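Uncharacterized protein (Bacteroides uniformis ATCC 8492, PDB 4Q68) is probably an N-acetylmuramoyl-L-alanine amidase of the NlpC/P60 type, cleaving the bond between the muramoyl sugar and its peptide in cell-wall fragments. Local coordinates at residues N101-G109 with G232-K240. Residues are numbered along the deposited sequence; the frame is centred on the assembly and turned at random. Where two conformers were deposited one is given.
Sequences NGFLQDVTG and GIRVLRMKK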
ATOM      1  N   ASN A 101     -14.125   4.671   4.606  1.00  7.54           N
ATOM      2  CA  ASN A 101     -15.124   3.823   3.973  1.00  7.85           C
ATOM      3  C   ASN A 101     -15.256   2.446   4.616  1.00  8.04           C
ATOM      4  O   ASN A 101     -15.984   1.585   4.113  1.00  9.86           O
ATOM      5  CB  ASN A 101     -14.852   3.759   2.471  1.00  8.14           C
ATOM      6  CG  ASN A 101     -15.170   5.075   1.797  1.00  8.67           C
ATOM      7  OD1 ASN A 101     -16.311   5.518   1.823  1.00 12.72           O
ATOM      8  ND2 ASN A 101     -14.178   5.722   1.234  1.00  8.79           N
ATOM      9  N   GLY A 102     -14.637   2.266   5.771  1.00  7.80           N
ATOM     10  CA  GLY A 102     -14.954   1.164   6.656  1.00  8.29           C
ATOM     11  C   GLY A 102     -14.279  -0.162   6.409  1.00  7.62           C
ATOM     12  O   GLY A 102     -14.638  -1.141   7.056  1.00  9.53           O
ATOM     13  N   PHE A 103     -13.304  -0.219   5.498  1.00  6.71           N
ATOM     14  CA  PHE A 103     -12.660  -1.491   5.183  1.00  6.49           C
ATOM     15  C   PHE A 103     -11.207  -1.611   5.632  1.00  6.02           C
ATOM     16  O   PHE A 103     -10.599  -2.656   5.418  1.00  6.51           O
ATOM     17  CB  PHE A 103     -12.848  -1.881   3.708  1.00  6.89           C
ATOM     18  CG  PHE A 103     -12.247  -0.906   2.715  1.00  7.00           C
ATOM     19  CD1 PHE A 103     -10.910  -0.971   2.368  1.00  7.26           C
ATOM     20  CD2 PHE A 103     -13.031   0.057   2.105  1.00  8.04           C
ATOM     21  CE1 PHE A 103     -10.368  -0.092   1.458  1.00  7.87           C
ATOM     22  CE2 PHE A 103     -12.494   0.927   1.181  1.00  8.58           C
ATOM     23  CZ  PHE A 103     -11.155   0.852   0.863  1.00  8.24           C
ATOM     24  N   LEU A 104     -10.667  -0.570   6.269  1.00  6.31           N
ATOM     25  CA  LEU A 104      -9.369  -0.635   6.918  1.00  6.47           C
ATOM     26  C   LEU A 104      -9.438  -0.057   8.321  1.00  6.40           C
ATOM     27  O   LEU A 104     -10.158   0.908   8.570  1.00  7.56           O
ATOM     28  CB  LEU A 104      -8.302   0.173   6.177  1.00  7.25           C
ATOM     29  CG  LEU A 104      -7.836  -0.304   4.809  1.00  7.92           C
ATOM     30  CD1 LEU A 104      -6.818   0.684   4.257  1.00  8.48           C
ATOM     31  CD2 LEU A 104      -7.238  -1.688   4.875  1.00  7.80           C
ATOM     32  N   GLN A 105      -8.628  -0.643   9.192  1.00  6.91           N
ATOM     33  CA  GLN A 105      -8.310  -0.085  10.502  0.60  7.51           C
ATOM     34  C   GLN A 105      -6.847   0.312  10.518  1.00  6.35           C
ATOM     35  O   GLN A 105      -5.995  -0.401  10.003  1.00  6.86           O
ATOM     36  CB  GLN A 105      -8.544  -1.112  11.607  0.60  9.84           C
ATOM     37  CG  GLN A 105      -9.983  -1.398  11.859  0.60 12.36           C
ATOM     38  CD  GLN A 105     -10.223  -2.628  12.702  0.60 15.77           C
ATOM     39  OE1 GLN A 105      -9.377  -3.515  12.793  0.60 18.27           O
ATOM     40  NE2 GLN A 105     -11.395  -2.695  13.315  0.60 19.01           N
ATOM     41  N   ASP A 106      -6.571   1.462  11.126  1.00  6.21           N
ATOM     42  CA  ASP A 106      -5.220   1.982  11.283  1.00  6.27           C
ATOM     43  C   ASP A 106      -4.679   1.453  12.611  1.00  6.12           C
ATOM     44  O   ASP A 106      -4.942   1.990  13.685  1.00  7.12           O
ATOM     45  CB  ASP A 106      -5.246   3.503  11.194  1.00  6.46           C
ATOM     46  CG  ASP A 106      -3.867   4.117  11.179  1.00  6.15           C
ATOM     47  OD1 ASP A 106      -2.918   3.423  11.611  1.00  6.28           O
ATOM     48  OD2 ASP A 106      -3.739   5.276  10.706  1.00  6.58           O
ATOM     49  N   VAL A 107      -3.942   0.353  12.531  1.00  5.81           N
ATOM     50  CA  VAL A 107      -3.459  -0.342  13.720  1.00  6.28           C
ATOM     51  C   VAL A 107      -2.360   0.451  14.412  1.00  6.12           C
ATOM     52  O   VAL A 107      -2.395   0.617  15.635  1.00  6.76           O
ATOM     53  CB  VAL A 107      -2.991  -1.765  13.388  1.00  6.50           C
ATOM     54  CG1 VAL A 107      -2.503  -2.483  14.616  1.00  7.48           C
ATOM     55  CG2 VAL A 107      -4.094  -2.556  12.714  1.00  7.37           C
ATOM     56  N   THR A 108      -1.374   0.944  13.664  1.00  5.81           N
ATOM     57  CA  THR A 108      -0.370   1.813  14.272  1.00  5.58           C
ATOM     58  C   THR A 108      -1.013   3.048  14.917  1.00  6.05           C
ATOM     59  O   THR A 108      -0.509   3.537  15.928  1.00  6.52           O
ATOM     60  CB  THR A 108       0.753   2.210  13.275  1.00  5.46           C
ATOM     61  OG1 THR A 108       0.288   2.092  11.926  1.00  5.76           O
ATOM     62  CG2 THR A 108       1.962   1.325  13.441  1.00  6.13           C
ATOM     63  N   GLY A 109      -2.130   3.528  14.364  1.00  6.52           N
ATOM     64  CA  GLY A 109      -2.878   4.633  14.963  1.00  7.11           C
ATOM     65  C   GLY A 109      -3.236   4.381  16.420  1.00  7.75           C
ATOM     66  O   GLY A 109      -3.242   5.299  17.223  1.00 10.62           O
ATOM     67  N   GLY A 232      10.420   3.203   8.953  1.00  6.14           N
ATOM     68  CA  GLY A 232       9.468   2.559   9.836  1.00  6.10           C
ATOM     69  C   GLY A 232       8.307   2.019   9.051  1.00  5.32           C
ATOM     70  O   GLY A 232       8.406   1.850   7.829  1.00  5.43           O
ATOM     71  N   ILE A 233       7.218   1.716   9.762  1.00  5.33           N
ATOM     72  CA  ILE A 233       6.028   1.157   9.124  1.00  5.11           C
ATOM     73  C   ILE A 233       4.759   1.755   9.691  1.00  4.77           C
ATOM     74  O   ILE A 233       4.689   2.118  10.867  1.00  5.64           O
ATOM     75  CB  ILE A 233       5.960  -0.402   9.240  1.00  5.45           C
ATOM     76  CG1 ILE A 233       5.934  -0.875  10.699  1.00  5.93           C
ATOM     77  CG2 ILE A 233       7.115  -1.029   8.470  1.00  5.93           C
ATOM     78  CD1 ILE A 233       5.762  -2.374  10.863  1.00  6.22           C
ATOM     79  N   ARG A 234       3.744   1.802   8.838  1.00  4.62           N
ATOM     80  CA  ARG A 234       2.355   1.874   9.240  1.00  4.88           C
ATOM     81  C   ARG A 234       1.766   0.476   9.054  1.00  4.83           C
ATOM     82  O   ARG A 234       2.129  -0.240   8.121  1.00  5.54           O
ATOM     83  CB  ARG A 234       1.577   2.916   8.423  1.00  4.90           C
ATOM     84  CG  ARG A 234       2.108   4.329   8.610  1.00  5.26           C
ATOM     85  CD  ARG A 234       1.345   5.380   7.848  1.00  5.45           C
ATOM     86  NE  ARG A 234      -0.003   5.545   8.385  1.00  5.36           N
ATOM     87  CZ  ARG A 234      -0.895   6.430   7.951  1.00  5.30           C
ATOM     88  NH1 ARG A 234      -0.629   7.214   6.926  1.00  5.57           N
ATOM     89  NH2 ARG A 234      -2.074   6.532   8.535  1.00  5.55           N
ATOM     90  N   VAL A 235       0.879   0.093   9.964  1.00  4.94           N
ATOM     91  CA  VAL A 235       0.250  -1.216   9.972  1.00  5.27           C
ATOM     92  C   VAL A 235      -1.255  -1.008   9.860  1.00  4.89           C
ATOM     93  O   VAL A 235      -1.857  -0.314  10.691  1.00  5.66           O
ATOM     94  CB  VAL A 235       0.580  -1.983  11.271  1.00  5.76           C
ATOM     95  CG1 VAL A 235      -0.106  -3.335  11.285  1.00  6.25           C
ATOM     96  CG2 VAL A 235       2.084  -2.135  11.430  1.00  6.14           C
ATOM     97  N   LEU A 236      -1.832  -1.577   8.804  1.00  5.08           N
ATOM     98  CA  LEU A 236      -3.259  -1.467   8.520  1.00  5.31           C
ATOM     99  C   LEU A 236      -3.862  -2.862   8.539  1.00  5.08           C
ATOM    100  O   LEU A 236      -3.174  -3.857   8.300  1.00  6.01           O
ATOM    101  CB  LEU A 236      -3.525  -0.835   7.151  1.00  5.84           C
ATOM    102  CG  LEU A 236      -2.921   0.540   6.856  1.00  6.07           C
ATOM    103  CD1 LEU A 236      -3.142   1.523   7.992  1.00  6.42           C
ATOM    104  CD2 LEU A 236      -1.443   0.458   6.486  1.00  7.02           C
ATOM    105  N   ARG A 237      -5.162  -2.950   8.798  1.00  5.64           N
ATOM    106  CA  ARG A 237      -5.829  -4.242   8.896  1.00  5.83           C
ATOM    107  C   ARG A 237      -7.175  -4.177   8.200  1.00  5.55           C
ATOM    108  O   ARG A 237      -7.974  -3.271   8.439  1.00  6.56           O
ATOM    109  CB  ARG A 237      -5.992  -4.618  10.364  1.00  6.60           C
ATOM    110  CG  ARG A 237      -6.565  -6.014  10.627  1.00  7.13           C
ATOM    111  CD  ARG A 237      -6.488  -6.384  12.093  1.00  8.02           C
ATOM    112  NE  ARG A 237      -5.096  -6.438  12.515  1.00  7.37           N
ATOM    113  CZ  ARG A 237      -4.633  -6.157  13.727  1.00  7.41           C
ATOM    114  NH1 ARG A 237      -5.439  -5.829  14.734  1.00  8.82           N
ATOM    115  NH2 ARG A 237      -3.318  -6.209  13.930  1.00  8.12           N
HETATM  116  N   MSE A 238      -7.442  -5.164   7.362  1.00  5.82           N
HETATM  117  CA  MSE A 238      -8.755  -5.314   6.740  0.90  5.95           C
HETATM  118  C   MSE A 238      -9.858  -5.346   7.778  1.00  6.31           C
HETATM  119  O   MSE A 238      -9.720  -6.007   8.816  1.00  6.96           O
HETATM  120  CB  MSE A 238      -8.796  -6.631   5.956  0.90  6.14           C
HETATM  121  CG  MSE A 238     -10.112  -6.895   5.268  0.90  6.27           C
HETATM  122 SE   MSE A 238     -10.219  -8.585   4.352  0.67  6.68          SE
HETATM  123  CE  MSE A 238     -10.190  -9.724   5.949  0.90  7.89           C
ATOM    124  N   LYS A 239     -10.957  -4.662   7.468  1.00  6.78           N
ATOM    125  CA  LYS A 239     -12.178  -4.750   8.243  0.50  7.41           C
ATOM    126  C   LYS A 239     -13.263  -5.204   7.270  1.00  7.97           C
ATOM    127  O   LYS A 239     -13.555  -4.525   6.296  1.00  8.59           O
ATOM    128  CB  LYS A 239     -12.494  -3.408   8.909  0.50  8.66           C
ATOM    129  CG  LYS A 239     -13.714  -3.432   9.817  0.50 10.50           C
ATOM    130  CD  LYS A 239     -13.922  -2.106  10.534  0.50 14.97           C
ATOM    131  CE  LYS A 239     -15.161  -2.151  11.422  0.50 19.00           C
ATOM    132  NZ  LYS A 239     -15.542  -0.804  11.935  0.50 23.24           N
ATOM    133  N   LYS A 240     -13.818  -6.370   7.558  1.00 11.05           N
ATOM    134  CA  LYS A 240     -14.770  -7.089   6.704  1.00 12.46           C
ATOM    135  C   LYS A 240     -16.063  -7.402   7.486  1.00 14.74           C
ATOM    136  O   LYS A 240     -15.979  -7.667   8.700  1.00 18.36           O
ATOM    137  CB  LYS A 240     -14.090  -8.402   6.240  1.00 14.13           C
ATOM    138  CG  LYS A 240     -14.774  -9.243   5.208  1.00 14.19           C
ATOM    139  CD  LYS A 240     -13.956 -10.499   4.909  1.00 15.03           C
ATOM    140  CE  LYS A 240     -14.687 -11.419   3.954  1.00 15.27           C
ATOM    141  NZ  LYS A 240     -13.826 -12.567   3.609  1.00 15.63           N
ATOM    142  OXT LYS A 240     -17.172  -7.411   6.936  1.00 17.78           O
TER
HETATM  143  O   HOH W   1     -10.594  -5.870  11.435  0.65 15.57           O
HETATM  144  O   HOH W   2      -8.365  -5.883  14.941  1.00 28.23           O
HETATM  145  O   HOH W   3      -0.575   4.372  10.914  1.00  5.70           O
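R234 reaches across to D106 over an antiparallel strand pair in which the short strand 104-106 lies alongside strand 230-238, in the central antiparallel sheet of this NlpC/P60-like fold. The pairing illustrates how an edge strand can pass straight into a helix while its partner strand continues to bind it. The R234 chain turns at its third torsion (chi3 68°), and NH2 meets D106 OD2 at 3.0 Å in a salt bridge; the oxygen lies in the guanidinium plane, but NH2 approaches its syn side tilted 35° out of the carboxylate plane. Water 3 accepts from R234 NE and donates to D106 OD1, the oxygen that also accepts from G109 N as D106 caps helix 107-111. The next residue, V235, is held by that helix start through both its backbone polar atoms: its N gives a nearly straight bond (173°) to T108 OG1, while its O accepts from V107 N at 2.9 Å and, more distantly, from T108 N at 3.3 Å. L236 lays CD1 against D106 CA at 3.9 Å. R237 then forms an antiparallel hydrogen-bonded pair with Q105, its O taking Q105 N at 2.8 Å and its N donating to Q105 O. Its side chain bends at the third torsion, and the guanidinium presents one face to V107 CG2, 3.8 Å above its centre, while NE forms a salt bridge with D175. M238, a selenomethionine, packs on helix 41-53 (L49, T52 and L53), and K239 N closes the pairing on F103 O at 2.9 Å, approaching from above the carbonyl plane.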